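Local atomic coordinates of putative phosphohydrolase (PDB entry 3M1T), a protein that probably serves in signal transduction through an HDOD domain related to HD-type phosphohydrolases, although its exact function is not established. Residues A[193-198]-A[212-217]; A[181-186]-A[197-202]; A[115-120]-A[219-224]; A[105-110]-A[134-139]; A[110-115]-A[262-267]. All blocks are in the same frame, centred on the assembly; numbering follows the deposited sequence. Where two conformers were deposited one is given.

The five contacts tie together one all-helical chain whose HDOD domain is related to the HD phosphodiesterases. Interactions 1 and 2 share Lys-197 and Gly-198 on helix 193-200, and their centres lie about 8 Å apart. Interactions 3, 4 and 5 all use the long helix 103-124; interaction 5 has Thr-110 in common with interaction 4 and Ile-115 with interaction 3, at centre-to-centre distances of about 10 and 9 Å. The two groups meet, among other places, at Gln-202 of interaction 2, which bonds to both Lys-222 of interaction 3 and His-138 of interaction 4. Interaction 4, nearest the chain's centre, probably marks the place of the HD-type site. Interactions 2 and 5, with centres about 20 Å apart, do not touch.

Interaction 1 (A[193-198]-A[212-217]); sequences PHLVKG and SKLAGM
Two successive helices of the all-helical HDOD protein, 193-200 and 213-227, pack here, their segments 193-198 and 213-217 crossing at -42°, with a glycine at the place where the backbones come closest. On 193-198 the first residue to take part is His-194. Its imidazole leads away from the contact, and its backbone carbonyl does the work: Leu-214 CD1 lies 3.5 Å from His-194 O, and a water donates to the same oxygen while hydrogen-bonding to Ser-212 OG at 2.7 Å. Leu-195 starts out away from the partner helix but brings CD2 round to Leu-214 CD1, so that two branched, buried side chains meet methyl to methyl; Cys-134 of helix 128-137 also lies against Leu-195. Lys-197 is fully extended, with CG anti to the backbone N (chi1 -178°). Its methylenes run alongside Ser-212 CB, which lies 4.0 Å from Lys-197 CE, and carry NZ to a hydrogen bond with Pro-210 O. Gly-198 suits its place because a CB would collide with Leu-214 CB, which sits 3.9 Å from Gly-198 CA. Across from it, Ser-212 is the N-cap of helix 213-227: OG, anti to its own backbone N, accepts from Ala-215 N at 3.0 Å with an N-H...O angle of 162°. An alanine here would remove that hydroxyl and would probably weaken the start of the helix and the water bridge to His-194. Ala-215, small enough for the tight crossing, sets its CB 3.5 Å from Gly-198 O.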
# COMPACT_ATOMS: atom_id res chain seq x y z
N PRO A 193 6.40 -9.31 -9.21
CA PRO A 193 6.33 -10.38 -8.24
C PRO A 193 6.86 -10.03 -6.84
O PRO A 193 6.28 -10.46 -5.85
CB PRO A 193 7.19 -11.47 -8.84
CG PRO A 193 7.16 -11.25 -10.31
CD PRO A 193 6.97 -9.77 -10.49
N HIS A 194 7.86 -9.17 -6.75
CA HIS A 194 8.30 -8.73 -5.44
C HIS A 194 7.19 -8.04 -4.64
O HIS A 194 7.01 -8.28 -3.45
CB HIS A 194 9.49 -7.72 -5.54
CG HIS A 194 10.76 -8.33 -5.98
ND1 HIS A 194 11.24 -9.51 -5.46
CD2 HIS A 194 11.67 -7.91 -6.89
CE1 HIS A 194 12.37 -9.82 -6.08
NE2 HIS A 194 12.66 -8.85 -6.94
N LEU A 195 6.48 -7.14 -5.31
CA LEU A 195 5.38 -6.44 -4.70
C LEU A 195 4.31 -7.42 -4.26
O LEU A 195 3.74 -7.34 -3.16
CB LEU A 195 4.84 -5.37 -5.65
CG LEU A 195 5.75 -4.14 -5.78
CD1 LEU A 195 5.23 -3.22 -6.87
CD2 LEU A 195 5.81 -3.34 -4.48
N VAL A 196 3.91 -8.31 -5.18
CA VAL A 196 2.88 -9.32 -4.91
C VAL A 196 3.23 -10.14 -3.65
O VAL A 196 2.38 -10.29 -2.76
CB VAL A 196 2.67 -10.23 -6.14
CG1 VAL A 196 1.70 -11.41 -5.79
CG2 VAL A 196 2.17 -9.35 -7.32
N LYS A 197 4.46 -10.60 -3.57
CA LYS A 197 4.88 -11.46 -2.44
C LYS A 197 4.90 -10.63 -1.14
O LYS A 197 4.52 -11.15 -0.07
CB LYS A 197 6.21 -12.05 -2.72
CG LYS A 197 6.67 -12.99 -1.59
CD LYS A 197 8.10 -13.45 -1.86
CE LYS A 197 8.54 -14.49 -0.85
NZ LYS A 197 9.94 -14.88 -1.14
N GLY A 198 5.26 -9.36 -1.24
CA GLY A 198 5.23 -8.46 -0.03
C GLY A 198 3.84 -8.37 0.53
O GLY A 198 3.62 -8.58 1.72
N SER A 212 10.75 -12.41 2.50
CA SER A 212 10.43 -11.19 1.75
C SER A 212 10.65 -9.97 2.64
O SER A 212 9.91 -9.75 3.62
CB SER A 212 8.96 -11.19 1.33
OG SER A 212 8.53 -9.90 0.84
N LYS A 213 11.65 -9.17 2.28
CA LYS A 213 11.85 -7.90 3.01
C LYS A 213 10.63 -6.97 2.95
O LYS A 213 10.28 -6.33 3.93
CB LYS A 213 13.10 -7.19 2.56
CG LYS A 213 14.38 -7.94 2.93
CD LYS A 213 15.62 -7.29 2.29
CE LYS A 213 16.90 -8.05 2.75
NZ LYS A 213 18.04 -7.58 1.89
N LEU A 214 9.98 -6.91 1.78
CA LEU A 214 8.80 -6.09 1.68
C LEU A 214 7.68 -6.51 2.62
O LEU A 214 7.04 -5.65 3.22
CB LEU A 214 8.29 -6.03 0.23
CG LEU A 214 9.12 -5.17 -0.69
CD1 LEU A 214 8.62 -5.46 -2.13
CD2 LEU A 214 8.90 -3.62 -0.42
N ALA A 215 7.45 -7.81 2.78
CA ALA A 215 6.45 -8.28 3.71
C ALA A 215 6.85 -7.91 5.14
O ALA A 215 5.98 -7.51 5.89
CB ALA A 215 6.25 -9.80 3.61
N GLY A 216 8.12 -8.01 5.44
CA GLY A 216 8.62 -7.62 6.79
C GLY A 216 8.40 -6.15 7.02
O GLY A 216 7.97 -5.72 8.12
N MSE A 217 8.72 -5.34 6.01
CA MSE A 217 8.47 -3.88 6.10
C MSE A 217 7.01 -3.59 6.32
O MSE A 217 6.63 -2.72 7.15
CB MSE A 217 8.95 -3.14 4.83
CG MSE A 217 10.47 -3.03 4.70
SE MSE A 217 10.98 -2.12 3.13
CE MSE A 217 11.74 -3.57 2.09
O HOH W 1 8.91 -9.50 -1.79

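Interaction 2 (A[181-186]-A[197-202]); sequences IGALLA and KGIQFQ
Ile-199 lays both arms of its branched side chain along helix 178-188. With CG1 anti to its carbonyl carbon (chi1 -59°), CG2 is anti to the backbone N and presses on the main chain, 3.5 Å from Ala-183 N and 3.8 Å from Gly-182 C. The other arm, stretched out by a chi2 of 162°, places CD1 3.6 Å from Ala-186 CB, one helical turn away from Gly-182. Gly-182, Ala-183 and Ala-186, on one side of the helix, thus give the isoleucine a low surface to lie on. This is the packing of consecutive helices of the HDOD domain, 178-188 against the last turn of 193-200, and small residues let the chains approach until Ala-183 CA and Gln-200 CA are 5.2 Å apart. Ala-183 CB sits beside the backbone, 3.8 Å from Gln-200 N, and touches Gln-200 CB, beyond which the extended Gln-200 chain carries its amide away from the contact. Just past the helix end, Gln-202 folds back so that NE2 donates to Ile-199 O at 2.9 Å, nearly straight and in the plane of both the amide and the carbonyl, on a lone pair of the oxygen. NE2 also bonds to His-138 O, and OE1 accepts from Lys-222 NZ.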
# COMPACT_ATOMS: atom_id res chain seq x y z
N ILE A 181 -5.89 -12.08 -1.47
CA ILE A 181 -6.67 -11.51 -2.55
C ILE A 181 -6.11 -10.14 -2.96
O ILE A 181 -6.14 -9.82 -4.15
CB ILE A 181 -8.21 -11.49 -2.31
CG1 ILE A 181 -8.92 -11.39 -3.66
CG2 ILE A 181 -8.61 -10.47 -1.23
CD1 ILE A 181 -10.47 -11.55 -3.54
N GLY A 182 -5.56 -9.37 -2.03
CA GLY A 182 -4.85 -8.14 -2.37
C GLY A 182 -3.63 -8.43 -3.23
O GLY A 182 -3.34 -7.69 -4.20
N ALA A 183 -2.93 -9.49 -2.91
CA ALA A 183 -1.79 -9.90 -3.72
C ALA A 183 -2.23 -10.32 -5.13
O ALA A 183 -1.59 -10.00 -6.15
CB ALA A 183 -1.01 -11.05 -3.04
N LEU A 184 -3.31 -11.09 -5.17
CA LEU A 184 -3.88 -11.53 -6.46
C LEU A 184 -4.28 -10.36 -7.30
O LEU A 184 -4.02 -10.40 -8.52
CB LEU A 184 -5.10 -12.42 -6.20
CG LEU A 184 -5.62 -13.15 -7.40
CD1 LEU A 184 -4.67 -14.30 -7.77
CD2 LEU A 184 -7.06 -13.68 -7.19
N LEU A 185 -4.87 -9.33 -6.72
CA LEU A 185 -5.23 -8.08 -7.45
C LEU A 185 -3.94 -7.46 -8.01
O LEU A 185 -3.90 -7.08 -9.19
CB LEU A 185 -5.97 -7.08 -6.57
CG LEU A 185 -6.44 -5.82 -7.28
CD1 LEU A 185 -7.47 -6.17 -8.38
CD2 LEU A 185 -6.93 -4.78 -6.32
N ALA A 186 -2.95 -7.29 -7.15
CA ALA A 186 -1.68 -6.66 -7.59
C ALA A 186 -1.09 -7.45 -8.73
O ALA A 186 -0.58 -6.86 -9.69
CB ALA A 186 -0.71 -6.54 -6.43
N LYS A 197 4.46 -10.60 -3.57
CA LYS A 197 4.88 -11.46 -2.44
C LYS A 197 4.90 -10.63 -1.14
O LYS A 197 4.52 -11.15 -0.07
CB LYS A 197 6.21 -12.05 -2.72
CG LYS A 197 6.67 -12.99 -1.59
CD LYS A 197 8.10 -13.45 -1.86
CE LYS A 197 8.54 -14.49 -0.85
NZ LYS A 197 9.94 -14.88 -1.14
N GLY A 198 5.26 -9.36 -1.24
CA GLY A 198 5.23 -8.46 -0.03
C GLY A 198 3.84 -8.37 0.53
O GLY A 198 3.62 -8.58 1.72
N ILE A 199 2.86 -8.10 -0.35
CA ILE A 199 1.47 -8.02 0.03
C ILE A 199 1.00 -9.35 0.65
O ILE A 199 0.34 -9.38 1.69
CB ILE A 199 0.56 -7.61 -1.17
CG1 ILE A 199 1.03 -6.25 -1.70
CG2 ILE A 199 -0.91 -7.58 -0.74
CD1 ILE A 199 0.49 -5.98 -3.13
N GLN A 200 1.29 -10.45 -0.04
CA GLN A 200 0.86 -11.78 0.35
C GLN A 200 1.27 -12.15 1.79
O GLN A 200 0.46 -12.69 2.53
CB GLN A 200 1.44 -12.80 -0.63
CG GLN A 200 1.09 -14.21 -0.29
CD GLN A 200 1.85 -15.24 -1.07
OE1 GLN A 200 2.78 -14.94 -1.88
NE2 GLN A 200 1.48 -16.50 -0.85
N PHE A 201 2.51 -11.80 2.15
CA PHE A 201 3.04 -12.26 3.44
C PHE A 201 3.01 -11.20 4.52
O PHE A 201 3.58 -11.40 5.58
CB PHE A 201 4.45 -12.81 3.27
CG PHE A 201 4.48 -14.22 2.76
CD1 PHE A 201 4.34 -15.29 3.63
CD2 PHE A 201 4.62 -14.46 1.41
CE1 PHE A 201 4.31 -16.58 3.16
CE2 PHE A 201 4.59 -15.76 0.91
CZ PHE A 201 4.46 -16.80 1.81
N GLN A 202 2.29 -10.08 4.30
CA GLN A 202 2.31 -8.98 5.26
C GLN A 202 1.96 -9.37 6.73
O GLN A 202 2.33 -8.64 7.63
CB GLN A 202 1.38 -7.88 4.79
CG GLN A 202 -0.10 -8.26 4.79
CD GLN A 202 -0.94 -7.16 4.21
OE1 GLN A 202 -1.42 -6.26 4.91
NE2 GLN A 202 -1.07 -7.17 2.85

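Interaction 3 (A[115-120]-A[219-224])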
# COMPACT_ATOMS: atom_id res chain seq x y z
N ILE A 115 4.54 5.61 3.69
CA ILE A 115 5.63 6.51 4.08
C ILE A 115 6.63 5.84 5.03
O ILE A 115 7.88 5.98 4.90
CB ILE A 115 5.04 7.83 4.71
CG1 ILE A 115 4.36 8.68 3.64
CG2 ILE A 115 6.13 8.59 5.51
CD1 ILE A 115 3.48 9.79 4.27
N ILE A 116 6.08 5.10 5.98
CA ILE A 116 6.90 4.34 6.91
C ILE A 116 7.73 3.29 6.18
O ILE A 116 8.94 3.20 6.35
CB ILE A 116 6.07 3.69 8.05
CG1 ILE A 116 5.38 4.75 8.93
CG2 ILE A 116 6.98 2.76 8.94
CD1 ILE A 116 4.20 4.18 9.72
N CYS A 117 7.09 2.53 5.27
CA CYS A 117 7.84 1.53 4.52
C CYS A 117 9.02 2.14 3.72
O CYS A 117 10.10 1.58 3.62
CB CYS A 117 6.90 0.84 3.52
SG CYS A 117 5.76 -0.33 4.24
N GLN A 118 8.78 3.27 3.09
CA GLN A 118 9.81 3.96 2.34
C GLN A 118 11.06 4.27 3.18
O GLN A 118 12.19 4.14 2.70
CB GLN A 118 9.22 5.24 1.75
CG GLN A 118 10.05 5.89 0.68
CD GLN A 118 9.32 7.04 0.00
OE1 GLN A 118 8.86 7.98 0.66
NE2 GLN A 118 9.21 6.97 -1.33
N GLU A 119 10.83 4.71 4.42
CA GLU A 119 11.90 4.98 5.36
C GLU A 119 12.62 3.69 5.75
O GLU A 119 13.84 3.65 5.84
CB GLU A 119 11.33 5.64 6.62
CG GLU A 119 12.37 5.92 7.70
CD GLU A 119 13.52 6.82 7.26
OE1 GLU A 119 13.31 7.69 6.37
OE2 GLU A 119 14.61 6.70 7.87
N LEU A 120 11.85 2.64 6.01
CA LEU A 120 12.48 1.35 6.33
C LEU A 120 13.38 0.87 5.18
O LEU A 120 14.47 0.36 5.41
CB LEU A 120 11.42 0.28 6.65
CG LEU A 120 10.46 0.59 7.78
CD1 LEU A 120 9.44 -0.53 8.01
CD2 LEU A 120 11.19 0.93 9.09
N ALA A 219 4.74 -5.53 7.61
CA ALA A 219 4.33 -5.98 8.96
C ALA A 219 4.71 -4.93 10.02
O ALA A 219 3.89 -4.57 10.89
CB ALA A 219 4.95 -7.31 9.27
N MSE A 220 5.93 -4.45 9.92
CA MSE A 220 6.47 -3.45 10.84
C MSE A 220 5.72 -2.12 10.74
O MSE A 220 5.23 -1.56 11.73
CB MSE A 220 7.96 -3.29 10.63
CG MSE A 220 8.56 -2.17 11.46
SE MSE A 220 10.43 -2.55 11.77
CE MSE A 220 10.74 -1.22 13.21
N ALA A 221 5.56 -1.65 9.49
CA ALA A 221 4.93 -0.36 9.20
C ALA A 221 3.46 -0.37 9.65
O ALA A 221 2.96 0.62 10.21
CB ALA A 221 5.07 -0.04 7.70
N LYS A 222 2.76 -1.49 9.42
CA LYS A 222 1.37 -1.60 9.85
C LYS A 222 1.18 -1.48 11.36
O LYS A 222 0.25 -0.86 11.82
CB LYS A 222 0.75 -2.90 9.37
CG LYS A 222 0.51 -2.96 7.88
CD LYS A 222 0.06 -4.33 7.46
CE LYS A 222 -1.34 -4.69 7.96
NZ LYS A 222 -1.66 -6.13 7.71
N GLN A 223 2.07 -2.15 12.07
CA GLN A 223 2.05 -2.14 13.54
C GLN A 223 2.37 -0.76 14.06
O GLN A 223 1.70 -0.28 14.99
CB GLN A 223 2.96 -3.22 14.09
CG GLN A 223 2.76 -3.40 15.65
CD GLN A 223 3.31 -4.66 16.25
OE1 GLN A 223 3.70 -5.59 15.55
NE2 GLN A 223 3.40 -4.69 17.62
N ILE A 224 3.32 -0.08 13.43
CA ILE A 224 3.71 1.27 13.84
C ILE A 224 2.53 2.21 13.64
O ILE A 224 2.16 3.00 14.52
CB ILE A 224 4.93 1.76 13.02
CG1 ILE A 224 6.21 0.95 13.37
CG2 ILE A 224 5.12 3.25 13.18
CD1 ILE A 224 7.42 1.29 12.48
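Helices 103-124 and 213-227 cross steeply in this buried helix-helix contact of the all-helical fold; the N-to-C directions of segments 115-120 and 219-224 differ by 133°, and their axes come within 8.9 Å. Every side chain that meets across it is apolar, and its rotamer decides which branch touches. Ile-116 has CG1 anti to the carbonyl carbon (chi1 -63°), which leaves CG2 anti to the backbone N and 3.6 Å from Ala-221 CB. Its other arm reaches further along the partner helix, bringing CD1 to 3.7 Å from Ile-224 CG2. Ile-224 has the same kind of conformation and returns the contact, its CD1 lying 3.9 Å from Ile-116 CG2, so the two isoleucines cross obliquely and interlock, each offering both branches. Leu-260 of helix 256-263 packs on both. A valine in place of Ile-116 would lack CD1 and would probably loosen this grip on Ile-224. Ala-221 is the small residue around which the others gather, for its single methyl lets the helices close in. Cys-117 turns SG anti to its carbonyl carbon (chi1 -75°), which sets the sulfur 3.5 Å from Ala-221 CB. Met-220, modelled as selenomethionine, swings the other way, with CG anti to the backbone N and an extended chain. Leu-120 crosses that chain obliquely near its base, its CD1 3.9 Å from Met-220 CG.

Interaction 4 (A[105-110]-A[134-139]); sequences DFWGNT and CGILHS
This is a buried, partly polar contact near the centre of the chain, where helix 103-124 passes the C-terminal end of helix 128-137 in the HDOD domain. No direct hydrogen bond joins the segments; water does. One water bonds to Thr-110 OG1, donates to Ile-136 O and accepts from Ser-139 N at 2.8 Å, so that a threonine hydroxyl is linked to backbone groups at the helix end. Thr-110 CG2, anti to the backbone N, lies against the carbonyls of Gly-135 and Ile-136, 3.4 Å from Gly-135 O. The aromatic residues bring ring edges to other oxygens: Phe-106 CZ is 3.6 Å from Ser-139 O, and Ile-136 O lies at the edge of the indole, in its plane, 3.6 Å from Trp-107 CZ3. Phe-106 CD2 in turn stands over the centre of one indole face. His-138 takes the crowded chi1 position (86°), and this folds its ring back so that ND1 donates to Gly-135 O at 2.7 Å, almost straight and in the ring plane. The same oxygen accepts from His-138 N. A second water joins NE2 to Asn-109 ND2. His-138 and Ser-139 probably stand where HD phosphohydrolases carry their metal-binding His-Asp pair, though a serine supplies no carboxylate for a metal. With ND1 engaged as donor to the carbonyl, NE2 is the ring nitrogen that faces the water, and in a neutral ring it would probably be the unprotonated one.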
# COMPACT_ATOMS: atom_id res chain seq x y z
N ASP A 105 -9.96 8.38 5.14
CA ASP A 105 -9.35 7.71 6.29
C ASP A 105 -8.60 6.44 5.84
O ASP A 105 -7.48 6.17 6.30
CB ASP A 105 -10.39 7.32 7.36
CG ASP A 105 -10.97 8.53 8.13
OD1 ASP A 105 -10.52 9.67 7.96
OD2 ASP A 105 -11.90 8.30 8.92
N PHE A 106 -9.23 5.66 4.97
CA PHE A 106 -8.63 4.41 4.43
C PHE A 106 -7.32 4.76 3.77
O PHE A 106 -6.27 4.17 4.07
CB PHE A 106 -9.53 3.72 3.41
CG PHE A 106 -8.87 2.52 2.76
CD1 PHE A 106 -8.88 1.27 3.36
CD2 PHE A 106 -8.19 2.68 1.57
CE1 PHE A 106 -8.24 0.18 2.75
CE2 PHE A 106 -7.51 1.62 0.98
CZ PHE A 106 -7.55 0.37 1.57
N TRP A 107 -7.38 5.69 2.82
CA TRP A 107 -6.15 6.04 2.10
C TRP A 107 -5.15 6.76 2.98
O TRP A 107 -3.96 6.59 2.83
CB TRP A 107 -6.47 6.84 0.83
CG TRP A 107 -7.09 5.97 -0.21
CD1 TRP A 107 -8.35 6.09 -0.69
CD2 TRP A 107 -6.49 4.86 -0.90
NE1 TRP A 107 -8.60 5.12 -1.64
CE2 TRP A 107 -7.48 4.33 -1.76
CE3 TRP A 107 -5.25 4.23 -0.85
CZ2 TRP A 107 -7.25 3.26 -2.57
CZ3 TRP A 107 -5.03 3.15 -1.63
CH2 TRP A 107 -6.01 2.66 -2.48
N GLY A 108 -5.62 7.57 3.92
CA GLY A 108 -4.71 8.19 4.87
C GLY A 108 -3.87 7.14 5.60
O GLY A 108 -2.64 7.30 5.76
N ASN A 109 -4.53 6.12 6.10
CA ASN A 109 -3.80 5.07 6.82
C ASN A 109 -2.82 4.36 5.90
O ASN A 109 -1.65 4.08 6.24
CB ASN A 109 -4.74 4.06 7.43
CG ASN A 109 -3.99 2.87 7.96
OD1 ASN A 109 -3.35 2.96 9.05
ND2 ASN A 109 -3.95 1.76 7.18
N THR A 110 -3.28 4.07 4.67
CA THR A 110 -2.44 3.44 3.70
C THR A 110 -1.20 4.26 3.37
O THR A 110 -0.10 3.71 3.26
CB THR A 110 -3.25 2.98 2.46
OG1 THR A 110 -3.88 1.72 2.74
CG2 THR A 110 -2.37 2.85 1.25
N CYS A 134 4.34 -0.79 -2.41
CA CYS A 134 3.84 -1.92 -1.68
C CYS A 134 2.85 -1.45 -0.59
O CYS A 134 1.79 -2.03 -0.46
CB CYS A 134 5.01 -2.70 -1.09
SG CYS A 134 4.57 -4.39 -0.58
N GLY A 135 3.20 -0.39 0.14
CA GLY A 135 2.28 0.22 1.06
C GLY A 135 0.97 0.68 0.43
O GLY A 135 -0.11 0.39 0.97
N ILE A 136 1.06 1.32 -0.73
CA ILE A 136 -0.15 1.78 -1.44
C ILE A 136 -1.08 0.63 -1.71
O ILE A 136 -2.28 0.77 -1.57
CB ILE A 136 0.19 2.49 -2.75
CG1 ILE A 136 0.91 3.78 -2.44
CG2 ILE A 136 -1.08 2.67 -3.66
CD1 ILE A 136 0.14 4.76 -1.49
N LEU A 137 -0.53 -0.52 -2.05
CA LEU A 137 -1.32 -1.69 -2.49
C LEU A 137 -1.76 -2.60 -1.34
O LEU A 137 -2.60 -3.47 -1.53
CB LEU A 137 -0.50 -2.54 -3.45
CG LEU A 137 -0.14 -1.89 -4.76
CD1 LEU A 137 0.90 -2.74 -5.58
CD2 LEU A 137 -1.42 -1.57 -5.58
N HIS A 138 -1.17 -2.41 -0.15
CA HIS A 138 -1.22 -3.52 0.81
C HIS A 138 -2.58 -3.88 1.36
O HIS A 138 -2.81 -5.04 1.76
CB HIS A 138 -0.25 -3.27 2.00
CG HIS A 138 -0.84 -2.47 3.09
ND1 HIS A 138 -0.94 -1.10 3.03
CD2 HIS A 138 -1.31 -2.82 4.33
CE1 HIS A 138 -1.44 -0.65 4.16
NE2 HIS A 138 -1.71 -1.68 4.95
N SER A 139 -3.48 -2.90 1.45
CA SER A 139 -4.74 -3.11 2.15
C SER A 139 -5.94 -3.18 1.22
O SER A 139 -7.10 -3.24 1.63
CB SER A 139 -4.96 -1.99 3.19
OG SER A 139 -5.89 -2.45 4.17
O HOH W 2 -2.68 -0.88 7.50
O HOH W 3 -3.77 -0.25 0.67

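Interaction 5 (A[110-115]-A[262-267])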
# COMPACT_ATOMS: atom_id res chain seq x y z
N THR A 110 -3.28 4.07 4.67
CA THR A 110 -2.44 3.44 3.70
C THR A 110 -1.20 4.26 3.37
O THR A 110 -0.10 3.71 3.26
CB THR A 110 -3.25 2.98 2.46
OG1 THR A 110 -3.88 1.72 2.74
CG2 THR A 110 -2.37 2.85 1.25
N PHE A 111 -1.35 5.56 3.17
CA PHE A 111 -0.19 6.43 2.94
C PHE A 111 0.75 6.47 4.13
O PHE A 111 1.95 6.50 3.95
CB PHE A 111 -0.62 7.86 2.59
CG PHE A 111 -1.21 8.01 1.23
CD1 PHE A 111 -0.60 7.42 0.13
CD2 PHE A 111 -2.37 8.73 1.04
CE1 PHE A 111 -1.14 7.55 -1.12
CE2 PHE A 111 -2.91 8.86 -0.21
CZ PHE A 111 -2.30 8.28 -1.28
N GLU A 112 0.19 6.47 5.33
CA GLU A 112 1.02 6.43 6.56
C GLU A 112 1.92 5.20 6.51
O GLU A 112 3.14 5.30 6.69
CB GLU A 112 0.18 6.39 7.86
CG GLU A 112 -0.45 7.70 8.30
CD GLU A 112 0.55 8.76 8.78
OE1 GLU A 112 1.49 8.47 9.60
OE2 GLU A 112 0.34 9.93 8.38
N VAL A 113 1.31 4.06 6.21
CA VAL A 113 2.06 2.82 6.07
C VAL A 113 3.10 2.94 4.95
O VAL A 113 4.25 2.55 5.11
CB VAL A 113 1.13 1.60 5.86
CG1 VAL A 113 1.90 0.34 5.40
CG2 VAL A 113 0.29 1.32 7.14
N ALA A 114 2.69 3.45 3.79
CA ALA A 114 3.61 3.63 2.67
C ALA A 114 4.80 4.50 2.99
O ALA A 114 5.94 4.19 2.65
CB ALA A 114 2.84 4.17 1.43
N ILE A 115 4.54 5.61 3.69
CA ILE A 115 5.63 6.51 4.08
C ILE A 115 6.63 5.84 5.03
O ILE A 115 7.88 5.98 4.90
CB ILE A 115 5.04 7.83 4.71
CG1 ILE A 115 4.36 8.68 3.64
CG2 ILE A 115 6.13 8.59 5.51
CD1 ILE A 115 3.48 9.79 4.27
N LYS A 262 8.75 12.74 12.98
CA LYS A 262 8.76 13.88 12.04
C LYS A 262 7.70 13.66 10.95
O LYS A 262 7.01 14.59 10.54
CB LYS A 262 10.16 14.07 11.41
CG LYS A 262 11.23 14.69 12.32
CD LYS A 262 12.50 15.09 11.53
N MSE A 263 7.53 12.42 10.51
CA MSE A 263 6.66 12.14 9.36
C MSE A 263 5.24 11.77 9.73
O MSE A 263 4.35 11.71 8.85
CB MSE A 263 7.27 11.05 8.53
CG MSE A 263 8.70 11.38 8.19
SE MSE A 263 9.24 10.22 6.80
CE MSE A 263 8.94 8.65 7.65
N HIS A 264 5.01 11.51 11.01
CA HIS A 264 3.73 11.03 11.49
C HIS A 264 2.64 12.01 11.07
O HIS A 264 2.75 13.21 11.30
CB HIS A 264 3.68 10.93 13.01
CG HIS A 264 2.36 10.46 13.54
ND1 HIS A 264 1.45 11.30 14.14
CD2 HIS A 264 1.78 9.23 13.51
CE1 HIS A 264 0.38 10.61 14.48
NE2 HIS A 264 0.55 9.35 14.12
N GLY A 265 1.60 11.48 10.43
CA GLY A 265 0.47 12.30 9.98
C GLY A 265 0.51 12.77 8.53
O GLY A 265 -0.51 13.22 7.99
N GLN A 266 1.68 12.74 7.92
CA GLN A 266 1.85 13.18 6.56
C GLN A 266 1.04 12.29 5.62
O GLN A 266 0.64 12.75 4.54
CB GLN A 266 3.32 13.13 6.13
CG GLN A 266 4.20 14.20 6.76
CD GLN A 266 5.68 14.09 6.38
OE1 GLN A 266 6.08 13.30 5.51
NE2 GLN A 266 6.50 14.89 7.05
N GLY A 267 0.85 11.02 5.99
CA GLY A 267 0.04 10.11 5.18
C GLY A 267 -1.44 10.47 5.28
O GLY A 267 -2.16 10.54 4.27
O HOH W 4 3.97 8.38 8.76
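Glu-112, buried on helix 103-124, bends at chi2 (-69°) to set its carboxylate against the turn between helices 256-263 and 266-272. OE1 accepts from Gly-265 N at 3.1 Å, nearly straight at 172° and on its syn lone pair; a water also donates to OE1 at 2.6 Å and reaches Met-263 O weakly. OE2 takes Gly-267 N in a bent, weak bond and accepts as well from Met-268 N, although this oxygen is crowded in the model and its place less sure. The turn itself is a type II beta turn, closed by Gln-266 N donating to Met-263 O, and Gly-265 at its third position has the positive phi (95°) that suits glycine. Gly-267 must also be bare, because a CB would run into the backbone of Phe-111 and Glu-112; instead its CA lies 3.5 Å from Phe-111 CB. Beside the polar cluster, Ile-115 CD1 lies against the backbone, 3.4 Å from Gly-267 N, while Ile-115 CG2 makes an apolar contact of 3.5 Å with CE of Met-263, a selenomethionine bent at chi3. Gly-265 is the N-cap of helix 266-272, so the carboxylate meets the amide-rich start of that helix. The bonds from N-H groups and the helix dipole would probably stabilise the ionised form of Glu-112 and lower its pKa, which may offset the cost of burying a charge.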